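Local coordinates for acyl-CoA dehydrogenase domain protein Tcur3481 (PDB 6WY9), which binds a flavin adenine dinucleotide cofactor and probably acts as an acyl-CoA dehydrogenase, the family of flavoenzymes that oxidise acyl-CoA thioesters, at residues E11-A16 with L71-E76; L15-F20 with Q78-A83; T42-L47 with V85-T90; A229-V234 with K338-T343; L239-S244 with Y328-Y333. One frame throughout, in Å; residues are numbered along the deposited sequence.

Contact 1: residues E11-A16 with L71-E76; sequences ELQGLA and LCVLLE
Val73 turns its CG1 methyl to two consecutive residues of the partner helix, touching Leu12 CD2 at 3.8 Å and Gln13 CB at 3.8 Å. Its CG1 lies anti to the backbone N (chi1 169°), and from there it meets both neighbours. From Gln13 it is the CB methylene, not the amide, that does the touching, while Leu12 offers the tip of one branch. Leu74 follows and makes contact at both ends of its side chain. Its CB and its backbone N form the surface under the same Leu12 methyl, with Leu12 CD2 4.0 Å from Leu74 N, and its CD1 reaches forward to Ala16 CB at 3.8 Å.

The frame for these touches is a nearly parallel helix pair: the axes of 11-16 and 71-76 come within 9.2 Å and cross at -28°, inside the all-helical N-terminal domain of the acyl-CoA dehydrogenase fold. No hydrogen bond joins the two segments, and the pairing rests on van der Waals packing between mostly buried side chains. Leu75 faces another neighbour, packing on Ala226 and Val230 of helix 215-248, so that helix 67-80 lies between helix 5-23 and the C-terminal part of the chain. Glu76 packs on Leu232 of that same long helix.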
# COMPACT_ATOMS: atom_id res chain seq x y z
N GLU B 11 29.15 -23.14 -5.25
CA GLU B 11 30.06 -23.62 -4.21
C GLU B 11 30.23 -22.58 -3.11
O GLU B 11 30.17 -22.90 -1.92
CB GLU B 11 31.41 -23.99 -4.83
CG GLU B 11 31.30 -24.97 -5.98
CD GLU B 11 32.66 -25.43 -6.51
OE1 GLU B 11 33.69 -25.19 -5.85
OE2 GLU B 11 32.68 -26.05 -7.60
N LEU B 12 30.44 -21.32 -3.49
CA LEU B 12 30.54 -20.26 -2.50
C LEU B 12 29.33 -20.27 -1.57
O LEU B 12 29.46 -20.23 -0.34
CB LEU B 12 30.64 -18.91 -3.22
CG LEU B 12 31.07 -17.65 -2.48
CD1 LEU B 12 31.26 -16.57 -3.51
CD2 LEU B 12 30.02 -17.23 -1.50
N GLN B 13 28.15 -20.36 -2.16
CA GLN B 13 26.92 -20.27 -1.38
C GLN B 13 26.79 -21.44 -0.39
O GLN B 13 26.42 -21.25 0.78
CB GLN B 13 25.75 -20.22 -2.35
CG GLN B 13 24.41 -20.19 -1.68
CD GLN B 13 23.30 -20.08 -2.69
OE1 GLN B 13 22.69 -19.02 -2.83
NE2 GLN B 13 23.02 -21.16 -3.40
N GLY B 14 27.07 -22.66 -0.84
CA GLY B 14 26.98 -23.80 0.06
C GLY B 14 27.95 -23.70 1.22
O GLY B 14 27.61 -24.04 2.36
N LEU B 15 29.17 -23.25 0.95
CA LEU B 15 30.16 -23.12 2.01
C LEU B 15 29.71 -22.10 3.04
O LEU B 15 29.73 -22.37 4.25
CB LEU B 15 31.51 -22.74 1.39
CG LEU B 15 32.81 -22.71 2.18
CD1 LEU B 15 32.88 -23.91 3.12
CD2 LEU B 15 34.04 -22.68 1.21
N ALA B 16 29.30 -20.91 2.58
CA ALA B 16 28.83 -19.89 3.51
C ALA B 16 27.64 -20.40 4.30
O ALA B 16 27.56 -20.20 5.52
CB ALA B 16 28.48 -18.61 2.76
N LEU B 71 30.56 -11.19 -3.57
CA LEU B 71 30.23 -10.50 -2.34
C LEU B 71 28.73 -10.59 -2.06
O LEU B 71 28.30 -10.92 -0.95
CB LEU B 71 30.68 -9.04 -2.40
CG LEU B 71 30.25 -8.27 -1.15
CD1 LEU B 71 30.79 -8.93 0.15
CD2 LEU B 71 30.61 -6.76 -1.24
N CYS B 72 27.92 -10.36 -3.09
CA CYS B 72 26.47 -10.38 -2.87
C CYS B 72 25.97 -11.78 -2.51
O CYS B 72 25.03 -11.92 -1.72
CB CYS B 72 25.76 -9.83 -4.10
SG CYS B 72 25.97 -7.99 -4.23
N VAL B 73 26.57 -12.82 -3.08
CA VAL B 73 26.18 -14.18 -2.73
C VAL B 73 26.48 -14.43 -1.26
O VAL B 73 25.65 -14.95 -0.51
CB VAL B 73 26.87 -15.21 -3.65
CG1 VAL B 73 26.70 -16.64 -3.16
CG2 VAL B 73 26.32 -15.10 -5.05
N LEU B 74 27.67 -14.02 -0.82
CA LEU B 74 28.04 -14.18 0.59
C LEU B 74 27.13 -13.36 1.51
O LEU B 74 26.72 -13.84 2.57
CB LEU B 74 29.49 -13.78 0.80
CG LEU B 74 30.01 -13.77 2.23
CD1 LEU B 74 30.07 -15.21 2.85
CD2 LEU B 74 31.40 -13.10 2.29
N LEU B 75 26.84 -12.09 1.15
CA LEU B 75 26.00 -11.25 2.00
C LEU B 75 24.58 -11.77 2.09
O LEU B 75 23.90 -11.59 3.12
CB LEU B 75 25.99 -9.79 1.47
CG LEU B 75 27.35 -9.08 1.61
CD1 LEU B 75 27.29 -7.62 1.11
CD2 LEU B 75 27.88 -9.17 3.08
N GLU B 76 24.07 -12.33 0.98
CA GLU B 76 22.73 -12.86 1.01
C GLU B 76 22.64 -14.05 1.97
O GLU B 76 21.70 -14.15 2.77
CB GLU B 76 22.27 -13.24 -0.40
CG GLU B 76 20.89 -13.86 -0.40
CD GLU B 76 20.37 -14.26 -1.78
OE1 GLU B 76 21.08 -14.09 -2.80
OE2 GLU B 76 19.23 -14.78 -1.85

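Contact 2: residues L15-F20 with Q78-A83; sequences LARQIF and QGRHVA
Phe20 and His81 both carry CG anti to the carbonyl carbon (chi1 -73° for Phe20), and their side chains meet near the base of the phenyl group, where Phe20 CB lies 3.5 Å from His81 ND1, itself hydrogen-bonded to Glu77 O. The two rings are near parallel but slid apart, with little overlap. Beyond CB the phenyl ring runs on to Gln78, whose CA stands over one face in a CH-pi contact, 3.9 Å from the centroid of the Phe20 ring. Ala83 CB comes obliquely to Phe20 CD1, at 3.4 Å. An alanine in place of Phe20 would probably leave a gap beside Gln78 CA and Ala83 CB, depriving the helix end of its aromatic cover.

Here helix 5-23 packs against the C-terminal end of helix 67-80 in the N-terminal helical domain. That end is a Schellman motif with Val82 at C-prime, and Gln78 NE2 ties it back by a straight 2.9 Å bond to Ala83 O. Arg17 NH2 sits 3.4 Å above the guanidinium plane of Arg80, displaced toward the rim. Glu77 OE2 forms a salt bridge with each arginine, and Glu76 another with Arg80; these carboxylates would be expected to offset part of the repulsion.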
# COMPACT_ATOMS: atom_id res chain seq x y z
N LEU B 15 29.17 -23.25 0.95
CA LEU B 15 30.16 -23.12 2.01
C LEU B 15 29.71 -22.10 3.04
O LEU B 15 29.73 -22.37 4.25
CB LEU B 15 31.51 -22.74 1.39
CG LEU B 15 32.81 -22.71 2.18
CD1 LEU B 15 32.88 -23.91 3.12
CD2 LEU B 15 34.04 -22.68 1.21
N ALA B 16 29.30 -20.91 2.58
CA ALA B 16 28.83 -19.89 3.51
C ALA B 16 27.64 -20.40 4.30
O ALA B 16 27.56 -20.20 5.52
CB ALA B 16 28.48 -18.61 2.76
N ARG B 17 26.73 -21.09 3.63
CA ARG B 17 25.55 -21.60 4.32
C ARG B 17 25.93 -22.54 5.45
O ARG B 17 25.35 -22.47 6.54
CB ARG B 17 24.64 -22.31 3.32
CG ARG B 17 23.39 -22.87 3.95
CD ARG B 17 22.33 -23.13 2.85
NE ARG B 17 21.77 -21.89 2.28
CZ ARG B 17 21.15 -21.78 1.10
NH1 ARG B 17 21.00 -22.83 0.30
NH2 ARG B 17 20.68 -20.61 0.71
N GLN B 18 26.90 -23.43 5.22
CA GLN B 18 27.28 -24.38 6.26
C GLN B 18 27.92 -23.65 7.43
O GLN B 18 27.66 -23.97 8.60
CB GLN B 18 28.24 -25.43 5.72
CG GLN B 18 28.63 -26.46 6.76
CD GLN B 18 27.46 -27.35 7.17
OE1 GLN B 18 27.00 -27.33 8.33
NE2 GLN B 18 26.95 -28.11 6.21
N ILE B 19 28.81 -22.70 7.13
CA ILE B 19 29.50 -22.00 8.21
C ILE B 19 28.51 -21.17 9.02
O ILE B 19 28.49 -21.22 10.26
CB ILE B 19 30.65 -21.17 7.61
CG1 ILE B 19 31.73 -22.13 7.06
CG2 ILE B 19 31.24 -20.11 8.61
CD1 ILE B 19 32.80 -21.37 6.34
N PHE B 20 27.62 -20.45 8.33
CA PHE B 20 26.64 -19.64 9.04
C PHE B 20 25.68 -20.51 9.83
O PHE B 20 25.29 -20.16 10.95
CB PHE B 20 25.86 -18.76 8.05
CG PHE B 20 26.65 -17.60 7.50
CD1 PHE B 20 27.43 -16.80 8.32
CD2 PHE B 20 26.59 -17.29 6.15
CE1 PHE B 20 28.14 -15.72 7.82
CE2 PHE B 20 27.30 -16.21 5.64
CZ PHE B 20 28.08 -15.43 6.47
N GLN B 78 24.62 -14.46 4.49
CA GLN B 78 24.75 -13.89 5.83
C GLN B 78 23.41 -13.38 6.35
O GLN B 78 23.02 -13.67 7.49
CB GLN B 78 25.79 -12.78 5.86
CG GLN B 78 25.66 -12.01 7.18
CD GLN B 78 26.42 -10.72 7.24
OE1 GLN B 78 26.68 -10.06 6.21
NE2 GLN B 78 26.75 -10.31 8.45
N GLY B 79 22.67 -12.63 5.52
CA GLY B 79 21.37 -12.13 5.97
C GLY B 79 20.37 -13.24 6.26
O GLY B 79 19.54 -13.12 7.17
N ARG B 80 20.44 -14.35 5.51
CA ARG B 80 19.54 -15.47 5.77
C ARG B 80 19.63 -15.97 7.21
O ARG B 80 18.66 -16.53 7.75
CB ARG B 80 19.88 -16.61 4.83
CG ARG B 80 18.83 -16.93 3.86
CD ARG B 80 19.37 -17.97 2.91
NE ARG B 80 18.72 -17.84 1.61
CZ ARG B 80 19.30 -17.33 0.53
NH1 ARG B 80 20.57 -16.90 0.56
NH2 ARG B 80 18.60 -17.27 -0.60
N HIS B 81 20.79 -15.79 7.84
CA HIS B 81 21.08 -16.29 9.18
C HIS B 81 21.31 -15.20 10.22
O HIS B 81 21.75 -15.51 11.32
CB HIS B 81 22.34 -17.16 9.13
CG HIS B 81 22.17 -18.36 8.26
ND1 HIS B 81 22.59 -18.38 6.95
CD2 HIS B 81 21.55 -19.53 8.49
CE1 HIS B 81 22.27 -19.54 6.41
NE2 HIS B 81 21.63 -20.26 7.32
N VAL B 82 21.08 -13.92 9.85
CA VAL B 82 21.35 -12.75 10.69
C VAL B 82 22.68 -12.97 11.41
O VAL B 82 22.78 -12.84 12.63
CB VAL B 82 20.15 -12.44 11.63
CG1 VAL B 82 18.91 -11.93 10.75
CG2 VAL B 82 19.68 -13.65 12.44
N ALA B 83 23.73 -13.32 10.67
CA ALA B 83 24.97 -13.77 11.31
C ALA B 83 25.80 -12.56 11.71
O ALA B 83 26.06 -11.68 10.86
CB ALA B 83 25.78 -14.67 10.39

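Contact 3: residues T42-L47 with V85-T90; sequences TLWREL and VPLWPT
Trp44 reaches across to Val85, Pro86, Leu87 and Thr90 with the six-membered half of its indole. At the root, CB springs from the helix to one side of the partner segment, and CG lies anti to the backbone N (chi1 -167°). Further out, CE3 meets Val85 CB at 3.7 Å, which lies at the ring edge and near its plane. The next atom, CZ3, is wedged between Leu87 CD2 at 3.6 Å and Pro86 CD at 3.7 Å, both approaching obliquely. At the far tip CH2 faces Thr90 CB at 3.8 Å, the two side chains meeting tip to tip, with Thr90 CG2 beside CZ2. Thr90 OG1 is hydrogen-bonded to Leu119 O, which helps fix the turn of its methyl.

Beside the indole, Leu43 CD2 packs on Val85 CG1 at 3.8 Å, crossing at about a right angle, and Leu47 CD1 touches Val85 CG2 and Leu87 CD2 more loosely. Pro86, centre of an inverse gamma turn and N-cap of helix 87-100, starts that helix against helix 41-49 in the N-terminal domain. Buried and largely apolar, the contact depends on shape and dispersion, while Arg118, in a cation-pi contact with Trp44, would favour the electron-rich indole.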
# COMPACT_ATOMS: atom_id res chain seq x y z
N THR B 42 34.94 -15.80 16.13
CA THR B 42 35.12 -17.18 15.68
C THR B 42 34.58 -17.34 14.27
O THR B 42 35.25 -17.89 13.39
CB THR B 42 34.42 -18.13 16.66
OG1 THR B 42 34.98 -17.91 17.97
CG2 THR B 42 34.70 -19.60 16.24
N LEU B 43 33.37 -16.84 14.04
CA LEU B 43 32.79 -16.84 12.70
C LEU B 43 33.69 -16.11 11.70
O LEU B 43 33.87 -16.57 10.56
CB LEU B 43 31.42 -16.20 12.75
CG LEU B 43 30.67 -16.13 11.42
CD1 LEU B 43 30.61 -17.53 10.77
CD2 LEU B 43 29.24 -15.53 11.62
N TRP B 44 34.25 -14.97 12.11
CA TRP B 44 35.15 -14.22 11.24
C TRP B 44 36.35 -15.07 10.84
O TRP B 44 36.77 -15.09 9.68
CB TRP B 44 35.63 -12.95 11.95
CG TRP B 44 36.28 -12.03 10.98
CD1 TRP B 44 37.63 -11.85 10.77
CD2 TRP B 44 35.61 -11.19 10.04
NE1 TRP B 44 37.82 -10.92 9.77
CE2 TRP B 44 36.60 -10.51 9.29
CE3 TRP B 44 34.25 -10.95 9.76
CZ2 TRP B 44 36.28 -9.59 8.27
CZ3 TRP B 44 33.93 -10.00 8.73
CH2 TRP B 44 34.95 -9.34 8.01
N ARG B 45 36.96 -15.76 11.81
CA ARG B 45 38.14 -16.56 11.50
C ARG B 45 37.78 -17.76 10.63
O ARG B 45 38.55 -18.16 9.74
CB ARG B 45 38.81 -17.02 12.79
CG ARG B 45 39.60 -15.95 13.54
CD ARG B 45 40.37 -16.58 14.73
NE ARG B 45 39.50 -17.34 15.65
CZ ARG B 45 39.38 -18.67 15.66
NH1 ARG B 45 40.07 -19.41 14.80
NH2 ARG B 45 38.57 -19.27 16.53
N GLU B 46 36.62 -18.36 10.88
CA GLU B 46 36.16 -19.48 10.05
C GLU B 46 35.94 -19.03 8.60
O GLU B 46 36.36 -19.72 7.66
CB GLU B 46 34.86 -20.05 10.64
CG GLU B 46 34.98 -20.60 12.09
CD GLU B 46 35.46 -22.01 12.09
OE1 GLU B 46 35.00 -22.73 11.17
OE2 GLU B 46 36.30 -22.39 12.95
N LEU B 47 35.28 -17.88 8.41
CA LEU B 47 35.11 -17.31 7.08
C LEU B 47 36.44 -17.06 6.38
O LEU B 47 36.58 -17.33 5.18
CB LEU B 47 34.32 -16.00 7.16
CG LEU B 47 32.88 -16.26 7.61
CD1 LEU B 47 32.19 -14.93 7.95
CD2 LEU B 47 32.05 -17.07 6.58
N VAL B 85 28.58 -10.68 11.88
CA VAL B 85 29.96 -10.31 11.48
C VAL B 85 29.89 -9.12 10.52
O VAL B 85 28.97 -9.01 9.72
CB VAL B 85 30.71 -11.48 10.79
CG1 VAL B 85 31.35 -12.42 11.78
CG2 VAL B 85 29.77 -12.26 9.84
N PRO B 86 30.91 -8.24 10.57
CA PRO B 86 30.82 -7.01 9.75
C PRO B 86 31.32 -7.23 8.32
O PRO B 86 32.32 -6.64 7.87
CB PRO B 86 31.71 -6.04 10.53
CG PRO B 86 32.87 -6.95 10.95
CD PRO B 86 32.14 -8.25 11.39
N LEU B 87 30.64 -8.10 7.57
CA LEU B 87 31.12 -8.40 6.23
C LEU B 87 30.92 -7.21 5.29
O LEU B 87 31.84 -6.85 4.54
CB LEU B 87 30.40 -9.65 5.68
CG LEU B 87 30.83 -11.00 6.29
CD1 LEU B 87 29.80 -12.11 5.86
CD2 LEU B 87 32.24 -11.40 5.87
N TRP B 88 29.74 -6.57 5.32
CA TRP B 88 29.64 -5.53 4.29
C TRP B 88 30.53 -4.33 4.62
O TRP B 88 31.21 -3.83 3.71
CB TRP B 88 28.17 -5.13 4.00
CG TRP B 88 27.48 -4.20 4.96
CD1 TRP B 88 26.60 -4.55 5.97
CD2 TRP B 88 27.57 -2.76 5.00
NE1 TRP B 88 26.17 -3.42 6.63
CE2 TRP B 88 26.77 -2.32 6.07
CE3 TRP B 88 28.30 -1.82 4.27
CZ2 TRP B 88 26.64 -0.95 6.40
CZ3 TRP B 88 28.18 -0.47 4.59
CH2 TRP B 88 27.35 -0.05 5.65
N PRO B 89 30.67 -3.88 5.88
CA PRO B 89 31.60 -2.76 6.10
C PRO B 89 33.04 -3.09 5.70
O PRO B 89 33.68 -2.31 5.00
CB PRO B 89 31.47 -2.47 7.61
CG PRO B 89 30.09 -3.01 7.98
CD PRO B 89 29.98 -4.28 7.12
N THR B 90 33.55 -4.26 6.10
CA THR B 90 34.93 -4.60 5.77
C THR B 90 35.11 -4.81 4.27
O THR B 90 36.09 -4.32 3.69
CB THR B 90 35.36 -5.86 6.53
OG1 THR B 90 35.52 -5.53 7.91
CG2 THR B 90 36.70 -6.39 6.01

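Contact 4: residues A229-V234 with K338-T343; sequences AVQLGV and KQISGT
Ile340 lays its side chain against Gln231 and drives its tip methyl on toward Val230, so that Ile340 CD1 stands 3.5 Å from Val230 CG1, tighter than usual carbon packing. The Val230 and Ile340 side chains cross at about a right angle. Val234, one turn along the helix, closes on the same methyl more loosely, with CG2 4.2 Å from Ile340 CD1. Gln231 and Ile340 slide past each other in opposite directions. The glutamine chain bends at chi2 (79°), which swings CD back over the isoleucine, and the carbonyl end rests on its branch point and tip, with Gln231 OE1 3.5 Å from both Ile340 CB and Ile340 CD1.

This is packing within the helical C-terminal domain of the acyl-CoA dehydrogenase fold, where the end of helix 330-340 meets the middle of the long helix 215-248. The amide of Gln231 is served unevenly there: NE2 is hydrogen-bonded to Ala304 O and Gly337 O, bridging to a third helix, whereas OE1 is buried against Ile340 with no partner in the model. Past Ile340 the chain turns through a type I beta turn to Thr343, and two hydroxyls brace it. Ser341 OG donates to Lys338 O at 2.7 Å; Thr343 OG1 donates to Gln339 O at 2.7 Å, from 46° above the carbonyl plane. Gly342 N comes to that same oxygen from the opposite face. At the interface with a neighbouring subunit, Lys338 NZ is hydrogen-bonded to a polar side chain of that subunit.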
# COMPACT_ATOMS: atom_id res chain seq x y z
N ALA B 229 21.84 -6.84 -0.88
CA ALA B 229 22.08 -8.28 -0.82
C ALA B 229 21.77 -8.85 0.56
O ALA B 229 21.13 -9.91 0.69
CB ALA B 229 23.53 -8.61 -1.23
N VAL B 230 22.20 -8.15 1.62
CA VAL B 230 21.91 -8.63 2.98
C VAL B 230 20.40 -8.65 3.20
O VAL B 230 19.84 -9.61 3.76
CB VAL B 230 22.60 -7.73 4.03
CG1 VAL B 230 22.28 -8.22 5.46
CG2 VAL B 230 24.12 -7.63 3.76
N GLN B 231 19.73 -7.59 2.76
CA GLN B 231 18.30 -7.50 2.98
C GLN B 231 17.58 -8.63 2.26
O GLN B 231 16.58 -9.16 2.76
CB GLN B 231 17.76 -6.14 2.49
CG GLN B 231 16.30 -5.86 2.90
CD GLN B 231 16.21 -5.40 4.34
OE1 GLN B 231 16.86 -5.96 5.22
NE2 GLN B 231 15.40 -4.35 4.58
N LEU B 232 18.01 -8.92 1.04
CA LEU B 232 17.40 -10.06 0.36
C LEU B 232 17.49 -11.31 1.23
O LEU B 232 16.52 -12.07 1.34
CB LEU B 232 18.08 -10.29 -0.99
CG LEU B 232 17.62 -11.53 -1.79
CD1 LEU B 232 16.06 -11.45 -2.19
CD2 LEU B 232 18.53 -11.62 -3.02
N GLY B 233 18.66 -11.56 1.84
CA GLY B 233 18.81 -12.75 2.67
C GLY B 233 17.97 -12.67 3.93
O GLY B 233 17.31 -13.65 4.32
N VAL B 234 17.94 -11.50 4.57
CA VAL B 234 17.06 -11.33 5.73
C VAL B 234 15.62 -11.66 5.37
O VAL B 234 14.92 -12.38 6.10
CB VAL B 234 17.16 -9.90 6.30
CG1 VAL B 234 16.10 -9.70 7.41
CG2 VAL B 234 18.63 -9.64 6.85
N LYS B 338 14.65 -3.77 9.55
CA LYS B 338 14.33 -2.39 9.91
C LYS B 338 15.58 -1.51 9.83
O LYS B 338 15.57 -0.44 9.21
CB LYS B 338 13.68 -2.41 11.32
CG LYS B 338 13.55 -1.12 12.08
CD LYS B 338 12.09 -0.57 12.09
CE LYS B 338 12.00 0.85 12.72
NZ LYS B 338 10.68 1.59 12.35
N GLN B 339 16.69 -1.96 10.43
CA GLN B 339 17.90 -1.14 10.38
C GLN B 339 18.39 -0.98 8.94
O GLN B 339 18.75 0.13 8.50
CB GLN B 339 19.03 -1.76 11.21
CG GLN B 339 20.25 -0.78 11.14
CD GLN B 339 21.22 -0.99 12.27
OE1 GLN B 339 20.81 -1.19 13.42
NE2 GLN B 339 22.51 -0.94 11.97
N ILE B 340 18.44 -2.08 8.19
CA ILE B 340 18.99 -2.01 6.84
C ILE B 340 18.16 -1.05 5.98
O ILE B 340 18.71 -0.31 5.14
CB ILE B 340 19.08 -3.42 6.22
CG1 ILE B 340 20.18 -4.22 6.91
CG2 ILE B 340 19.43 -3.33 4.72
CD1 ILE B 340 20.13 -5.72 6.51
N SER B 341 16.84 -1.04 6.19
CA SER B 341 15.95 -0.25 5.33
C SER B 341 16.15 1.25 5.51
O SER B 341 15.60 2.05 4.73
CB SER B 341 14.48 -0.62 5.62
OG SER B 341 14.11 -0.22 6.95
N GLY B 342 16.92 1.66 6.52
CA GLY B 342 17.27 3.06 6.72
C GLY B 342 18.75 3.39 6.50
O GLY B 342 19.16 4.55 6.66
N THR B 343 19.56 2.39 6.16
CA THR B 343 21.02 2.58 6.14
C THR B 343 21.37 3.24 4.81
O THR B 343 20.94 2.78 3.75
CB THR B 343 21.72 1.25 6.33
OG1 THR B 343 21.23 0.71 7.59
CG2 THR B 343 23.29 1.44 6.39

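Contact 5: residues L239-S244 with Y328-Y333; sequences LHITAS and YPIHRY
Ile241 and Ile330 mark the closest backbone approach, their CA atoms 7.2 Å apart, where a turn of the long helix 215-248 meets segment 328-333, in which a loop passes into helix 330-340. Both belong to the C-terminal helical domain of the acyl-CoA dehydrogenase fold, on the side that holds the flavin: the Thr242 side chain comes within about 8 Å of the bound dihydroflavine-adenine dinucleotide.

Ile241 carries most of the contact, with its two branches going to different partners. CG1 lies anti to the carbonyl carbon (chi1 -74°), and the CD1 beyond it meets Tyr333 CE1 at 3.5 Å, obliquely to the ring and with the side chains crossing at about a right angle. The CG2 methyl faces Tyr328 OH at 3.7 Å and Ile330 CD1 at 4.2 Å. An alanine at Ile241 would probably open a gap beside Tyr333 CE1 and Tyr328 OH, which would lose their methyl contacts, and leave Ile330 CD1 less covered. Ile330 CD1 also lies 3.7 Å from Thr242 OG1, an oxygen already hydrogen-bonded to Ala238 O within its own helix.

Both tyrosine hydroxyls are held from outside: Tyr333 OH is hydrogen-bonded to Arg80 O, and Tyr328 OH to His319 NE2, on a residue that lines the flavin pocket. Pro329 CD covers one face of the Tyr328 ring, 3.3 Å above its plane and displaced toward the rim.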
# COMPACT_ATOMS: atom_id res chain seq x y z
N LEU B 239 10.88 -15.12 5.69
CA LEU B 239 9.77 -15.81 5.04
C LEU B 239 9.85 -17.33 5.28
O LEU B 239 8.83 -17.97 5.58
CB LEU B 239 9.76 -15.51 3.54
CG LEU B 239 8.59 -16.16 2.79
CD1 LEU B 239 7.18 -15.85 3.43
CD2 LEU B 239 8.60 -15.71 1.32
N HIS B 240 11.04 -17.91 5.14
CA HIS B 240 11.18 -19.35 5.33
C HIS B 240 10.75 -19.76 6.74
O HIS B 240 9.97 -20.70 6.91
CB HIS B 240 12.62 -19.80 5.04
CG HIS B 240 12.82 -21.28 5.18
ND1 HIS B 240 12.38 -22.19 4.23
CD2 HIS B 240 13.36 -22.02 6.18
CE1 HIS B 240 12.66 -23.42 4.63
NE2 HIS B 240 13.25 -23.34 5.81
N ILE B 241 11.22 -19.04 7.76
CA ILE B 241 10.88 -19.39 9.14
C ILE B 241 9.37 -19.28 9.37
O ILE B 241 8.75 -20.12 10.03
CB ILE B 241 11.64 -18.47 10.12
CG1 ILE B 241 13.13 -18.83 10.19
CG2 ILE B 241 10.98 -18.51 11.57
CD1 ILE B 241 13.94 -17.62 10.72
N THR B 242 8.78 -18.22 8.83
CA THR B 242 7.37 -17.94 9.02
C THR B 242 6.49 -18.99 8.32
O THR B 242 5.50 -19.47 8.90
CB THR B 242 7.08 -16.53 8.48
OG1 THR B 242 7.89 -15.61 9.21
CG2 THR B 242 5.59 -16.17 8.73
N ALA B 243 6.87 -19.36 7.08
CA ALA B 243 6.18 -20.43 6.36
C ALA B 243 6.17 -21.73 7.17
O ALA B 243 5.13 -22.41 7.29
CB ALA B 243 6.84 -20.65 5.00
N SER B 244 7.35 -22.14 7.69
CA SER B 244 7.42 -23.34 8.51
C SER B 244 6.54 -23.23 9.74
O SER B 244 5.88 -24.20 10.14
CB SER B 244 8.88 -23.62 8.95
OG SER B 244 9.74 -23.83 7.84
N TYR B 328 12.84 -16.53 20.58
CA TYR B 328 12.37 -17.11 19.33
C TYR B 328 13.04 -16.33 18.19
O TYR B 328 13.39 -15.16 18.39
CB TYR B 328 10.83 -17.04 19.25
CG TYR B 328 10.23 -17.62 17.96
CD1 TYR B 328 9.99 -19.01 17.85
CD2 TYR B 328 9.97 -16.79 16.86
CE1 TYR B 328 9.47 -19.55 16.66
CE2 TYR B 328 9.47 -17.29 15.67
CZ TYR B 328 9.22 -18.68 15.57
OH TYR B 328 8.71 -19.21 14.40
N PRO B 329 13.31 -16.93 17.01
CA PRO B 329 14.28 -16.31 16.11
C PRO B 329 13.79 -15.10 15.34
O PRO B 329 14.62 -14.26 14.94
CB PRO B 329 14.66 -17.44 15.14
CG PRO B 329 13.59 -18.50 15.33
CD PRO B 329 13.18 -18.38 16.76
N ILE B 330 12.49 -15.01 15.06
CA ILE B 330 12.07 -14.14 13.96
C ILE B 330 12.36 -12.67 14.30
O ILE B 330 12.62 -11.87 13.39
CB ILE B 330 10.58 -14.35 13.60
CG1 ILE B 330 10.24 -13.67 12.25
CG2 ILE B 330 9.65 -13.81 14.74
CD1 ILE B 330 10.89 -14.39 11.00
N HIS B 331 12.32 -12.28 15.58
CA HIS B 331 12.48 -10.86 15.92
C HIS B 331 13.82 -10.29 15.43
O HIS B 331 13.93 -9.08 15.20
CB HIS B 331 12.40 -10.63 17.43
CG HIS B 331 13.61 -11.11 18.16
ND1 HIS B 331 13.89 -12.46 18.33
CD2 HIS B 331 14.65 -10.45 18.73
CE1 HIS B 331 15.02 -12.60 19.00
NE2 HIS B 331 15.50 -11.40 19.26
N ARG B 332 14.85 -11.12 15.27
CA ARG B 332 16.13 -10.61 14.77
C ARG B 332 16.01 -10.19 13.31
O ARG B 332 16.67 -9.23 12.88
CB ARG B 332 17.25 -11.65 14.94
CG ARG B 332 17.59 -11.92 16.41
CD ARG B 332 19.02 -12.49 16.57
NE ARG B 332 19.23 -12.92 17.96
CZ ARG B 332 18.74 -14.04 18.51
NH1 ARG B 332 18.98 -14.31 19.80
NH2 ARG B 332 18.02 -14.88 17.77
N TYR B 333 15.23 -10.92 12.52
CA TYR B 333 15.01 -10.53 11.12
C TYR B 333 14.30 -9.19 11.06
O TYR B 333 14.66 -8.32 10.25
CB TYR B 333 14.19 -11.63 10.42
CG TYR B 333 15.02 -12.90 10.34
CD1 TYR B 333 15.17 -13.73 11.45
CD2 TYR B 333 15.73 -13.20 9.18
CE1 TYR B 333 16.01 -14.86 11.39
CE2 TYR B 333 16.56 -14.34 9.10
CZ TYR B 333 16.69 -15.15 10.22
OH TYR B 333 17.50 -16.27 10.13

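Overall arrangement
The five contacts illustrate how two helical domains are built and joined. Contacts 1 and 2, their centres about 8 Å apart, follow one another along helices 5-23 and 67-80. Contact 3 brings in helices 41-49 and 87-100, its segments alternating with theirs in sequence; the centres of contacts 1 and 3 are about 13 Å apart. Contacts 4 and 5 come later and share helices 215-248 and 330-340, contact 5 lying within the sequence span of contact 4. The centres of contacts 4 and 5 are about 15 Å apart. Contacts 2 and 5 touch where the N-terminal set meets helix 330-340, joining the domains toward the flavin side. The centres of contacts 3 and 5 are about 23 Å apart.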